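PDB 4DGU: putative cell adhesion protein from Bacteroides thetaiotaomicron, which probably serves in cell adhesion as a fimbrillin-like, pilus-related protein, and binds zinc ions in the crystal. Local coordinates for residues A[12-17]-A[119-124]; A[43-48]-A[57-62]; A[140-145]-A[178-183]; A[165-170]-A[188-193]. One frame throughout, in Å; residues are numbered along the deposited sequence.

Contacts 1 and 2 belong to the same mixed sheet and meet through a shared apolar layer. Ile16 CD1 lies 3.5 Å from the selenium of Met48, Ile16 CG1 is 3.5 Å from Phe58 CZ, and Leu123 CD1 is 3.7 Å from Ile46 CD1. Contact 4 lies beyond the chain's centre, its own centre about 32 Å from that of contact 1, although strands 120-135 and 188-189 are neighbours in that sheet. Contacts 3 and 4 alternate along the sequence and come within about 6 Å at their nearest atoms. A bound zinc ion lies about 7 Å from the side chain of Leu190 in contact 4, near Glu155, which with Glu174 is a zinc ligand in this chain.

Contact 1. Residues A[12-17]-A[119-124]; sequences TNFSIS and QNVSLK
Ser15 and Asn120 pair side by side where strands 13-20 and 120-135 run parallel in the mixed sheet of this fimbrillin-like protein, a worked example of how a parallel ladder satisfies its backbone. Ser15 N gives to Gln119 O (2.9 Å) and Ser15 O takes from Val121 N (2.8 Å); two residues on, Ser17 N gives to Val121 O and Ser17 O takes from Leu123 N (3.0 Å). The two serines thus spend both backbone groups on the partner strand. With CG anti to the backbone N (chi1 -170°), the amide of Asn120 reaches toward the first strand, and its ND2 gives to Ser15 OG at 2.7 Å, the acceptor lying in the amide plane. Ser15 OG adds a weak bond to Gln119 O, while Ser17 OG lies 3.3 Å from Asn120 OD1, at most a weak interaction. An alanine in place of Asn120 would probably leave Ser15 OG without this donor and its hydroxyl freer to turn. On the other face, Val121 meets two neighbours of the first strand, one with each methyl: its CG2 is 3.5 Å from Phe14 CD1 and its CG1 is 3.7 Å from Ile16 CD1.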
loop_
_atom_site.group_PDB
_atom_site.type_symbol
_atom_site.label_atom_id
_atom_site.label_comp_id
_atom_site.label_asym_id
_atom_site.label_seq_id
_atom_site.Cartn_x
_atom_site.Cartn_y
_atom_site.Cartn_z
ATOM N N THR A 12 34.283 -33.115 18.612
ATOM C CA THR A 12 35.571 -32.441 18.496
ATOM C C THR A 12 35.486 -31.379 17.395
ATOM O O THR A 12 35.869 -30.226 17.615
ATOM C CB THR A 12 36.684 -33.464 18.244
ATOM O OG1 THR A 12 36.694 -34.381 19.340
ATOM C CG2 THR A 12 38.074 -32.823 18.127
ATOM N N ASN A 13 34.966 -31.777 16.212
ATOM C CA ASN A 13 34.759 -30.919 15.042
ATOM C C ASN A 13 33.278 -30.824 14.694
ATOM O O ASN A 13 32.485 -31.682 15.092
ATOM C CB ASN A 13 35.542 -31.447 13.850
ATOM C CG ASN A 13 37.051 -31.331 13.968
ATOM O OD1 ASN A 13 37.641 -31.443 15.048
ATOM N ND2 ASN A 13 37.718 -31.138 12.842
ATOM N N PHE A 14 32.903 -29.770 13.949
ATOM C CA PHE A 14 31.530 -29.577 13.502
ATOM C C PHE A 14 31.471 -29.338 12.004
ATOM O O PHE A 14 32.373 -28.715 11.432
ATOM C CB PHE A 14 30.834 -28.416 14.252
ATOM C CG PHE A 14 31.411 -27.028 14.070
ATOM C CD1 PHE A 14 30.977 -26.203 13.040
ATOM C CD2 PHE A 14 32.341 -26.521 14.966
ATOM C CE1 PHE A 14 31.478 -24.908 12.905
ATOM C CE2 PHE A 14 32.827 -25.220 14.832
ATOM C CZ PHE A 14 32.402 -24.428 13.804
ATOM N N SER A 15 30.378 -29.807 11.377
ATOM C CA SER A 15 30.122 -29.562 9.964
ATOM C C SER A 15 29.162 -28.364 9.846
ATOM O O SER A 15 28.516 -27.974 10.835
ATOM C CB SER A 15 29.564 -30.811 9.288
ATOM O OG SER A 15 28.280 -31.146 9.787
ATOM N N ILE A 16 29.093 -27.774 8.655
ATOM C CA ILE A 16 28.222 -26.637 8.391
ATOM C C ILE A 16 27.143 -27.052 7.377
ATOM O O ILE A 16 27.416 -27.825 6.446
ATOM C CB ILE A 16 29.079 -25.419 7.918
ATOM C CG1 ILE A 16 29.940 -24.811 9.066
ATOM C CG2 ILE A 16 28.293 -24.350 7.127
ATOM C CD1 ILE A 16 29.235 -24.006 10.135
ATOM N N SER A 17 25.920 -26.540 7.579
ATOM C CA SER A 17 24.786 -26.700 6.673
ATOM C C SER A 17 24.284 -25.306 6.318
ATOM O O SER A 17 24.275 -24.415 7.173
ATOM C CB SER A 17 23.700 -27.597 7.263
ATOM O OG SER A 17 22.866 -26.908 8.176
ATOM N N GLN A 119 27.464 -31.595 16.493
ATOM C CA GLN A 119 28.081 -32.158 15.292
ATOM C C GLN A 119 27.797 -31.286 14.065
ATOM O O GLN A 119 28.656 -31.216 13.189
ATOM C CB GLN A 119 27.643 -33.619 15.054
ATOM C CG GLN A 119 28.410 -34.378 13.953
ATOM C CD GLN A 119 29.916 -34.301 14.081
ATOM O OE1 GLN A 119 30.539 -35.040 14.857
ATOM N NE2 GLN A 119 30.531 -33.426 13.287
ATOM N N ASN A 120 26.645 -30.594 14.012
ATOM C CA ASN A 120 26.338 -29.738 12.889
ATOM C C ASN A 120 25.922 -28.348 13.335
ATOM O O ASN A 120 25.257 -28.190 14.355
ATOM C CB ASN A 120 25.228 -30.363 12.015
ATOM C CG ASN A 120 25.030 -29.648 10.694
ATOM O OD1 ASN A 120 24.080 -28.881 10.502
ATOM N ND2 ASN A 120 25.964 -29.843 9.782
ATOM N N VAL A 121 26.342 -27.344 12.564
ATOM C CA VAL A 121 26.039 -25.941 12.802
ATOM C C VAL A 121 25.302 -25.428 11.547
ATOM O O VAL A 121 25.849 -25.493 10.453
ATOM C CB VAL A 121 27.326 -25.136 13.156
ATOM C CG1 VAL A 121 27.092 -23.622 13.112
ATOM C CG2 VAL A 121 27.883 -25.566 14.517
ATOM N N SER A 122 24.041 -24.988 11.710
ATOM C CA SER A 122 23.242 -24.473 10.590
ATOM C C SER A 122 23.347 -22.960 10.478
ATOM O O SER A 122 22.847 -22.250 11.346
ATOM C CB SER A 122 21.775 -24.865 10.733
ATOM O OG SER A 122 21.648 -26.262 10.936
ATOM N N LEU A 123 23.991 -22.476 9.423
ATOM C CA LEU A 123 24.111 -21.052 9.163
ATOM C C LEU A 123 22.872 -20.578 8.430
ATOM O O LEU A 123 22.550 -21.130 7.371
ATOM C CB LEU A 123 25.381 -20.719 8.339
ATOM C CG LEU A 123 26.713 -20.773 9.057
ATOM C CD1 LEU A 123 27.817 -20.778 8.068
ATOM C CD2 LEU A 123 26.898 -19.570 9.991
ATOM N N LYS A 124 22.188 -19.553 9.001
ATOM C CA LYS A 124 20.957 -18.949 8.447
ATOM C C LYS A 124 21.334 -17.706 7.645
ATOM O O LYS A 124 21.555 -16.622 8.213
ATOM C CB LYS A 124 19.924 -18.613 9.552
ATOM C CG LYS A 124 19.615 -19.751 10.546
ATOM C CD LYS A 124 18.660 -20.784 9.996
ATOM C CE LYS A 124 17.961 -21.558 11.089
ATOM N NZ LYS A 124 16.798 -20.805 11.655
#

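Contact 2. Residues A[43-48]-A[57-62]; sequences GEVISM and PFIVGK
Ile46 and Phe58 form a hydrogen-bonded antiparallel pair, flanked by the non-hydrogen-bonded pairs Val45 with Ile59 and Ser47 with Pro57, and the short strand axes make an angle of 139°. Ile46 N gives to Phe58 O, and Ile46 O receives Phe58 N at 2.8 Å. Past the regular strands the ladder continues into the loops: Val60 N bonds to Glu44 O, and Gly43 N to Val60 O at 2.9 Å, a nearly straight bond. Gly43 has a positive phi, a backbone conformation in which a CB would collide with the preceding carbonyl oxygen, which favours glycine here. The side chains divide between the two faces. On one, Val45 spreads its methyls, CG1 meeting Pro57 CB at 3.8 Å as the two side chains lie side by side, and CG2 meeting Ile59 CG1 at the same separation. On the other, Ile46 CG1 stands 4.0 Å from Phe58 CB and also touches Val60 CG2. Met48, present as selenomethionine, lies alongside the Phe58 ring; the bend at chi3 (65°) brings its CE within 3.7 Å of Phe58 CD2. Its selenium is 5.3 Å from the ring centroid, a Met-aromatic contact approached obliquely. Beyond the pair, Glu44 OE1 bonds to Tyr83 OH, Ser47 OG to Leu86 N, and strand 77-83 flanks strand 45-50. Two antiparallel strands consecutive in the chain, 45-50 and 56-59, make this a beta hairpin of the fimbrillin-like fold, with Ile46, Met48 and Phe58 on its buried face.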
loop_
_atom_site.group_PDB
_atom_site.type_symbol
_atom_site.label_atom_id
_atom_site.label_comp_id
_atom_site.label_asym_id
_atom_site.label_seq_id
_atom_site.Cartn_x
_atom_site.Cartn_y
_atom_site.Cartn_z
ATOM N N GLY A 43 31.821 -27.156 -2.250
ATOM C CA GLY A 43 33.014 -26.600 -2.871
ATOM C C GLY A 43 33.087 -25.090 -2.815
ATOM O O GLY A 43 34.148 -24.518 -3.064
ATOM N N GLU A 44 31.965 -24.425 -2.509
ATOM C CA GLU A 44 31.951 -22.974 -2.369
ATOM C C GLU A 44 32.625 -22.596 -1.041
ATOM O O GLU A 44 32.516 -23.330 -0.052
ATOM C CB GLU A 44 30.527 -22.396 -2.477
ATOM C CG GLU A 44 29.894 -22.581 -3.849
ATOM C CD GLU A 44 30.735 -22.107 -5.022
ATOM O OE1 GLU A 44 30.910 -20.876 -5.176
ATOM O OE2 GLU A 44 31.273 -22.970 -5.752
ATOM N N VAL A 45 33.372 -21.486 -1.055
ATOM C CA VAL A 45 34.124 -20.985 0.097
ATOM C C VAL A 45 33.368 -19.780 0.711
ATOM O O VAL A 45 32.932 -18.878 -0.009
ATOM C CB VAL A 45 35.596 -20.613 -0.308
ATOM C CG1 VAL A 45 36.403 -20.061 0.869
ATOM C CG2 VAL A 45 36.320 -21.797 -0.938
ATOM N N ILE A 46 33.230 -19.792 2.052
ATOM C CA ILE A 46 32.647 -18.721 2.873
ATOM C C ILE A 46 33.711 -18.246 3.876
ATOM O O ILE A 46 34.609 -19.015 4.232
ATOM C CB ILE A 46 31.343 -19.142 3.627
ATOM C CG1 ILE A 46 31.590 -20.339 4.590
ATOM C CG2 ILE A 46 30.159 -19.381 2.679
ATOM C CD1 ILE A 46 30.715 -20.372 5.742
ATOM N N SER A 47 33.592 -16.986 4.326
ATOM C CA SER A 47 34.409 -16.423 5.394
ATOM C C SER A 47 33.605 -16.600 6.652
ATOM O O SER A 47 32.517 -16.038 6.754
ATOM C CB SER A 47 34.715 -14.947 5.154
ATOM O OG SER A 47 35.466 -14.793 3.972
HETATM N N MSE A 48 34.085 -17.411 7.588
HETATM C CA MSE A 48 33.341 -17.634 8.807
HETATM C C MSE A 48 34.165 -17.276 10.050
HETATM O O MSE A 48 35.375 -17.440 10.052
HETATM C CB MSE A 48 32.885 -19.081 8.855
HETATM C CG MSE A 48 31.957 -19.346 9.994
HETATM SE SE MSE A 48 31.294 -21.133 10.009
HETATM C CE MSE A 48 32.940 -22.090 10.307
ATOM N N PRO A 57 38.579 -18.697 5.940
ATOM C CA PRO A 57 37.848 -19.435 4.898
ATOM C C PRO A 57 37.366 -20.801 5.373
ATOM O O PRO A 57 37.995 -21.422 6.234
ATOM C CB PRO A 57 38.865 -19.578 3.756
ATOM C CG PRO A 57 40.104 -18.843 4.179
ATOM C CD PRO A 57 40.024 -18.593 5.637
ATOM N N PHE A 58 36.228 -21.253 4.822
ATOM C CA PHE A 58 35.614 -22.563 5.081
ATOM C C PHE A 58 35.006 -23.103 3.778
ATOM O O PHE A 58 34.171 -22.427 3.161
ATOM C CB PHE A 58 34.546 -22.462 6.184
ATOM C CG PHE A 58 33.944 -23.778 6.619
ATOM C CD1 PHE A 58 32.947 -24.393 5.860
ATOM C CD2 PHE A 58 34.332 -24.377 7.819
ATOM C CE1 PHE A 58 32.379 -25.608 6.266
ATOM C CE2 PHE A 58 33.747 -25.575 8.242
ATOM C CZ PHE A 58 32.780 -26.193 7.457
ATOM N N ILE A 59 35.437 -24.317 3.355
ATOM C CA ILE A 59 34.930 -24.970 2.134
ATOM C C ILE A 59 33.687 -25.768 2.512
ATOM O O ILE A 59 33.751 -26.707 3.306
ATOM C CB ILE A 59 36.010 -25.821 1.417
ATOM C CG1 ILE A 59 37.211 -24.917 1.028
ATOM C CG2 ILE A 59 35.418 -26.502 0.170
ATOM C CD1 ILE A 59 38.550 -25.546 1.082
ATOM N N VAL A 60 32.543 -25.341 1.975
ATOM C CA VAL A 60 31.235 -25.920 2.263
ATOM C C VAL A 60 31.138 -27.335 1.669
ATOM O O VAL A 60 31.629 -27.592 0.563
ATOM C CB VAL A 60 30.099 -24.977 1.782
ATOM C CG1 VAL A 60 28.718 -25.606 2.015
ATOM C CG2 VAL A 60 30.197 -23.614 2.484
ATOM N N GLY A 61 30.552 -28.238 2.464
ATOM C CA GLY A 61 30.352 -29.648 2.142
ATOM C C GLY A 61 31.621 -30.479 2.141
ATOM O O GLY A 61 31.598 -31.644 1.721
ATOM N N LYS A 62 32.744 -29.883 2.600
ATOM C CA LYS A 62 34.043 -30.542 2.633
ATOM C C LYS A 62 34.739 -30.341 3.987
ATOM O O LYS A 62 35.137 -31.323 4.613
ATOM C CB LYS A 62 34.957 -30.049 1.482
ATOM C CG LYS A 62 34.368 -30.180 0.081
ATOM C CD LYS A 62 35.198 -31.089 -0.819
ATOM C CE LYS A 62 34.799 -30.976 -2.275
ATOM N NZ LYS A 62 33.558 -31.731 -2.577
#

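Contact 3. Residues A[140-145]-A[178-183]; sequences RPYEGE and VKKVSE
Two surface loops of the fimbrillin-like domain are joined by Lys180, whose ammonium group reaches backbone carbonyls of the loop 140-145. Lys180 NZ gives to Gly144 O at 2.8 Å and more weakly to Glu143 O at 3.2 Å. Its chain is extended to CD, then bent at chi3 (-64°), which turns CE toward Gly144. Glu145 OE2 forms a long salt bridge with NZ at 3.7 Å, the two side chains crossing at about a right angle; a water accepting from NZ and donating to OE2 bridges the pair, with 2.8 Å to each. Lys180 CD passes obliquely by the ring of Tyr142, over whose centre Gly144 N stands 3.3 Å above the plane. At the other end, Pro141 CB and Val181 CG2 make an apolar contact of 3.8 Å. Two further waters bridge Tyr142 O, one to Val181 N and the other to Ser182 N. Glu183 N to Lys180 O closes the 3-10 turn, and Glu183 OE2 accepts from Lys180 N from above its carboxylate plane. Tyr142 rests on Ile134 of strand 120-135, with its OH bonded to Ala146 N; segment 140-145 follows that strand and precedes strand 147-159, whereas 178-183 lies in the loop between strands 173-177 and 188-189.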
loop_
_atom_site.group_PDB
_atom_site.type_symbol
_atom_site.label_atom_id
_atom_site.label_comp_id
_atom_site.label_asym_id
_atom_site.label_seq_id
_atom_site.Cartn_x
_atom_site.Cartn_y
_atom_site.Cartn_z
ATOM N N ARG A 140 5.701 -15.091 -15.938
ATOM C CA ARG A 140 6.593 -16.175 -16.321
ATOM C C ARG A 140 7.957 -15.573 -16.693
ATOM O O ARG A 140 8.004 -14.425 -17.142
ATOM C CB ARG A 140 5.990 -17.025 -17.459
ATOM C CG ARG A 140 4.947 -18.022 -16.958
ATOM C CD ARG A 140 3.873 -18.268 -17.991
ATOM N N PRO A 141 9.079 -16.281 -16.456
ATOM C CA PRO A 141 10.389 -15.714 -16.803
ATOM C C PRO A 141 10.511 -15.377 -18.295
ATOM O O PRO A 141 10.285 -16.233 -19.162
ATOM C CB PRO A 141 11.376 -16.818 -16.398
ATOM C CG PRO A 141 10.638 -17.648 -15.414
ATOM C CD PRO A 141 9.224 -17.637 -15.897
ATOM N N TYR A 142 10.835 -14.102 -18.580
ATOM C CA TYR A 142 11.042 -13.605 -19.928
ATOM C C TYR A 142 12.197 -14.364 -20.575
ATOM O O TYR A 142 13.231 -14.575 -19.931
ATOM C CB TYR A 142 11.299 -12.100 -19.924
ATOM C CG TYR A 142 11.592 -11.551 -21.299
ATOM C CD1 TYR A 142 10.602 -11.506 -22.280
ATOM C CD2 TYR A 142 12.863 -11.090 -21.630
ATOM C CE1 TYR A 142 10.864 -10.998 -23.550
ATOM C CE2 TYR A 142 13.142 -10.592 -22.905
ATOM C CZ TYR A 142 12.133 -10.527 -23.852
ATOM O OH TYR A 142 12.392 -10.051 -25.111
ATOM N N GLU A 143 11.995 -14.808 -21.830
ATOM C CA GLU A 143 12.972 -15.607 -22.573
ATOM C C GLU A 143 13.369 -14.995 -23.955
ATOM O O GLU A 143 14.166 -15.613 -24.673
ATOM C CB GLU A 143 12.440 -17.044 -22.779
ATOM C CG GLU A 143 12.277 -17.874 -21.507
ATOM C CD GLU A 143 11.593 -19.228 -21.651
ATOM O OE1 GLU A 143 10.623 -19.344 -22.438
ATOM O OE2 GLU A 143 12.007 -20.170 -20.935
ATOM N N GLY A 144 12.861 -13.802 -24.285
ATOM C CA GLY A 144 13.141 -13.119 -25.547
ATOM C C GLY A 144 14.551 -12.574 -25.741
ATOM O O GLY A 144 15.469 -12.889 -24.970
ATOM N N GLU A 145 14.740 -11.751 -26.798
ATOM C CA GLU A 145 16.061 -11.199 -27.135
ATOM C C GLU A 145 16.185 -9.684 -26.825
ATOM O O GLU A 145 17.209 -9.061 -27.137
ATOM C CB GLU A 145 16.412 -11.488 -28.607
ATOM C CG GLU A 145 16.628 -12.970 -28.913
ATOM C CD GLU A 145 17.785 -13.661 -28.209
ATOM O OE1 GLU A 145 18.928 -13.575 -28.714
ATOM O OE2 GLU A 145 17.538 -14.331 -27.179
ATOM N N VAL A 178 20.327 -6.317 -17.015
ATOM C CA VAL A 178 19.663 -7.348 -16.219
ATOM C C VAL A 178 19.700 -8.673 -16.982
ATOM O O VAL A 178 19.328 -8.748 -18.149
ATOM C CB VAL A 178 18.220 -6.924 -15.800
ATOM C CG1 VAL A 178 17.560 -7.964 -14.888
ATOM C CG2 VAL A 178 18.236 -5.584 -15.096
ATOM N N LYS A 179 20.185 -9.708 -16.315
ATOM C CA LYS A 179 20.266 -11.059 -16.861
ATOM C C LYS A 179 18.910 -11.765 -16.780
ATOM O O LYS A 179 18.142 -11.550 -15.829
ATOM C CB LYS A 179 21.315 -11.889 -16.080
ATOM C CG LYS A 179 22.691 -11.245 -16.020
ATOM C CD LYS A 179 23.778 -12.240 -16.408
ATOM C CE LYS A 179 25.129 -11.573 -16.525
ATOM N NZ LYS A 179 26.089 -12.392 -17.324
ATOM N N LYS A 180 18.620 -12.620 -17.768
ATOM C CA LYS A 180 17.418 -13.442 -17.773
ATOM C C LYS A 180 17.666 -14.661 -16.855
ATOM O O LYS A 180 18.828 -14.994 -16.582
ATOM C CB LYS A 180 17.067 -13.890 -19.199
ATOM C CG LYS A 180 16.582 -12.798 -20.152
ATOM C CD LYS A 180 16.226 -13.397 -21.510
ATOM C CE LYS A 180 17.419 -14.006 -22.248
ATOM N NZ LYS A 180 17.016 -14.717 -23.500
ATOM N N VAL A 181 16.589 -15.346 -16.421
ATOM C CA VAL A 181 16.667 -16.559 -15.577
ATOM C C VAL A 181 17.548 -17.652 -16.242
ATOM O O VAL A 181 18.349 -18.289 -15.549
ATOM C CB VAL A 181 15.228 -17.067 -15.290
ATOM C CG1 VAL A 181 15.230 -18.490 -14.730
ATOM C CG2 VAL A 181 14.488 -16.102 -14.358
ATOM N N SER A 182 17.411 -17.822 -17.584
ATOM C CA SER A 182 18.143 -18.809 -18.369
ATOM C C SER A 182 19.655 -18.557 -18.385
ATOM O O SER A 182 20.400 -19.510 -18.647
ATOM C CB SER A 182 17.623 -18.859 -19.800
ATOM O OG SER A 182 17.822 -17.623 -20.462
ATOM N N GLU A 183 20.107 -17.296 -18.102
ATOM C CA GLU A 183 21.527 -16.917 -18.096
ATOM C C GLU A 183 22.254 -17.525 -16.871
ATOM O O GLU A 183 23.493 -17.550 -16.841
ATOM C CB GLU A 183 21.728 -15.397 -18.198
ATOM C CG GLU A 183 21.376 -14.820 -19.567
ATOM C CD GLU A 183 21.599 -13.321 -19.757
ATOM O OE1 GLU A 183 22.756 -12.864 -19.607
ATOM O OE2 GLU A 183 20.625 -12.605 -20.091
HETATM O O HOH W 1 14.195 -14.081 -17.300
HETATM O O HOH W 2 14.794 -17.304 -19.043
HETATM O O HOH W 3 18.887 -15.807 -25.247
#

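Contact 4. Residues A[165-170]-A[188-193]; sequences IEINEN and NVLPQK
Ile167 CD1 touches both Leu190 CB, at 3.6 Å, and Gln192 NE2, at 3.5 Å, the tight part of the contact. Its chi2 of 86° turns CD1 toward both neighbours. Beside it, Ile165 crosses Leu190 and Pro191 at about a right angle, CG2 meeting Leu190 CD2 and CB meeting Pro191 CD, each at 3.9 Å. The buried amide of Gln192 is held from two sides of the fold: NE2 gives to Leu190 O at 2.9 Å, a nearly straight bond with the oxygen in the amide plane, and to Lys153 O of strand 147-159. An alanine in place of Gln192 would probably leave both carbonyls without this donor and open a gap beside Ile167 CD1. The other side is looser. There a water accepts from Ile167 N (3.1 Å) and donates to Pro191 O (2.7 Å), and more weakly to OE1 of the exposed Glu166; farther on, Asn168 OD1 takes Asn170 N in an Asx turn. Strand 165-167, paired with strand 147-159 in the antiparallel sheet, thus packs against residues 190-192, which follow strand 188-189 of the mixed sheet, near the zinc ligands Glu155 and Glu174 and with a bound zinc ion about 7 Å from the Leu190 side chain.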
loop_
_atom_site.group_PDB
_atom_site.type_symbol
_atom_site.label_atom_id
_atom_site.label_comp_id
_atom_site.label_asym_id
_atom_site.label_seq_id
_atom_site.Cartn_x
_atom_site.Cartn_y
_atom_site.Cartn_z
ATOM N N ILE A 165 24.146 -3.491 3.825
ATOM C CA ILE A 165 24.670 -2.652 2.752
ATOM C C ILE A 165 23.876 -1.354 2.725
ATOM O O ILE A 165 22.647 -1.366 2.748
ATOM C CB ILE A 165 24.668 -3.365 1.367
ATOM C CG1 ILE A 165 25.451 -4.698 1.437
ATOM C CG2 ILE A 165 25.246 -2.441 0.271
ATOM C CD1 ILE A 165 25.188 -5.659 0.287
ATOM N N GLU A 166 24.595 -0.241 2.698
ATOM C CA GLU A 166 24.003 1.096 2.622
ATOM C C GLU A 166 24.648 1.779 1.432
ATOM O O GLU A 166 25.871 1.799 1.318
ATOM C CB GLU A 166 24.165 1.880 3.955
ATOM C CG GLU A 166 23.914 3.395 3.923
ATOM C CD GLU A 166 22.567 3.959 3.497
ATOM O OE1 GLU A 166 21.517 3.406 3.900
ATOM O OE2 GLU A 166 22.566 5.003 2.805
ATOM N N ILE A 167 23.821 2.263 0.519
ATOM C CA ILE A 167 24.242 2.918 -0.715
ATOM C C ILE A 167 24.926 4.240 -0.418
ATOM O O ILE A 167 24.643 4.890 0.592
ATOM C CB ILE A 167 23.003 3.083 -1.695
ATOM C CG1 ILE A 167 23.407 3.076 -3.167
ATOM C CG2 ILE A 167 22.092 4.271 -1.377
ATOM C CD1 ILE A 167 23.499 1.750 -3.731
ATOM N N ASN A 168 25.848 4.612 -1.297
ATOM C CA ASN A 168 26.507 5.919 -1.290
ATOM C C ASN A 168 25.499 6.910 -1.905
ATOM O O ASN A 168 25.175 6.804 -3.098
ATOM C CB ASN A 168 27.828 5.851 -2.075
ATOM C CG ASN A 168 28.625 7.136 -2.159
ATOM O OD1 ASN A 168 28.338 8.156 -1.503
ATOM N ND2 ASN A 168 29.676 7.098 -2.968
ATOM N N GLU A 169 24.931 7.804 -1.069
ATOM C CA GLU A 169 23.924 8.793 -1.503
ATOM C C GLU A 169 24.511 9.786 -2.526
ATOM O O GLU A 169 23.776 10.310 -3.374
ATOM C CB GLU A 169 23.346 9.553 -0.292
ATOM C CG GLU A 169 22.477 8.713 0.636
ATOM C CD GLU A 169 21.233 8.075 0.042
ATOM O OE1 GLU A 169 20.577 8.701 -0.825
ATOM O OE2 GLU A 169 20.902 6.945 0.469
ATOM N N ASN A 170 25.841 10.011 -2.452
ATOM C CA ASN A 170 26.590 10.885 -3.355
ATOM C C ASN A 170 26.850 10.197 -4.711
ATOM O O ASN A 170 27.219 10.880 -5.670
ATOM C CB ASN A 170 27.908 11.330 -2.703
ATOM C CG ASN A 170 27.700 12.050 -1.390
ATOM O OD1 ASN A 170 27.177 13.176 -1.337
ATOM N ND2 ASN A 170 28.063 11.392 -0.293
ATOM N N ASN A 188 22.067 -8.755 -9.182
ATOM C CA ASN A 188 21.741 -8.253 -7.854
ATOM C C ASN A 188 22.064 -6.772 -7.792
ATOM O O ASN A 188 23.073 -6.339 -8.342
ATOM C CB ASN A 188 22.466 -9.018 -6.753
ATOM C CG ASN A 188 21.734 -10.223 -6.238
ATOM O OD1 ASN A 188 21.436 -10.293 -5.054
ATOM N ND2 ASN A 188 21.508 -11.250 -7.073
ATOM N N VAL A 189 21.173 -5.981 -7.183
ATOM C CA VAL A 189 21.406 -4.538 -7.050
ATOM C C VAL A 189 21.599 -4.235 -5.570
ATOM O O VAL A 189 21.252 -5.048 -4.707
ATOM C CB VAL A 189 20.325 -3.642 -7.723
ATOM C CG1 VAL A 189 20.342 -3.790 -9.247
ATOM C CG2 VAL A 189 18.929 -3.897 -7.156
ATOM N N LEU A 190 22.192 -3.088 -5.271
ATOM C CA LEU A 190 22.410 -2.750 -3.877
ATOM C C LEU A 190 21.144 -2.131 -3.289
ATOM O O LEU A 190 20.419 -1.472 -4.042
ATOM C CB LEU A 190 23.622 -1.825 -3.705
ATOM C CG LEU A 190 24.979 -2.323 -4.232
ATOM C CD1 LEU A 190 26.026 -1.247 -4.107
ATOM C CD2 LEU A 190 25.455 -3.592 -3.496
ATOM N N PRO A 191 20.817 -2.391 -1.983
ATOM C CA PRO A 191 19.596 -1.790 -1.389
ATOM C C PRO A 191 19.602 -0.265 -1.444
ATOM O O PRO A 191 20.570 0.385 -1.068
ATOM C CB PRO A 191 19.629 -2.271 0.064
ATOM C CG PRO A 191 20.579 -3.403 0.092
ATOM C CD PRO A 191 21.571 -3.185 -0.986
ATOM N N GLN A 192 18.512 0.296 -1.958
ATOM C CA GLN A 192 18.295 1.724 -2.144
ATOM C C GLN A 192 16.823 2.001 -2.357
ATOM O O GLN A 192 16.064 1.093 -2.708
ATOM C CB GLN A 192 19.108 2.249 -3.346
ATOM C CG GLN A 192 18.826 1.518 -4.662
ATOM C CD GLN A 192 19.902 1.737 -5.685
ATOM O OE1 GLN A 192 19.913 2.722 -6.402
ATOM N NE2 GLN A 192 20.835 0.824 -5.774
ATOM N N LYS A 193 16.432 3.265 -2.202
ATOM C CA LYS A 193 15.080 3.693 -2.437
ATOM C C LYS A 193 14.880 4.026 -3.915
ATOM O O LYS A 193 15.650 4.786 -4.506
ATOM C CB LYS A 193 14.726 4.899 -1.539
ATOM C CG LYS A 193 13.365 5.536 -1.838
ATOM C CD LYS A 193 12.418 5.422 -0.671
ATOM C CE LYS A 193 11.052 5.974 -0.999
ATOM N NZ LYS A 193 10.997 7.473 -0.965
HETATM O O HOH W 4 20.781 2.069 1.040
#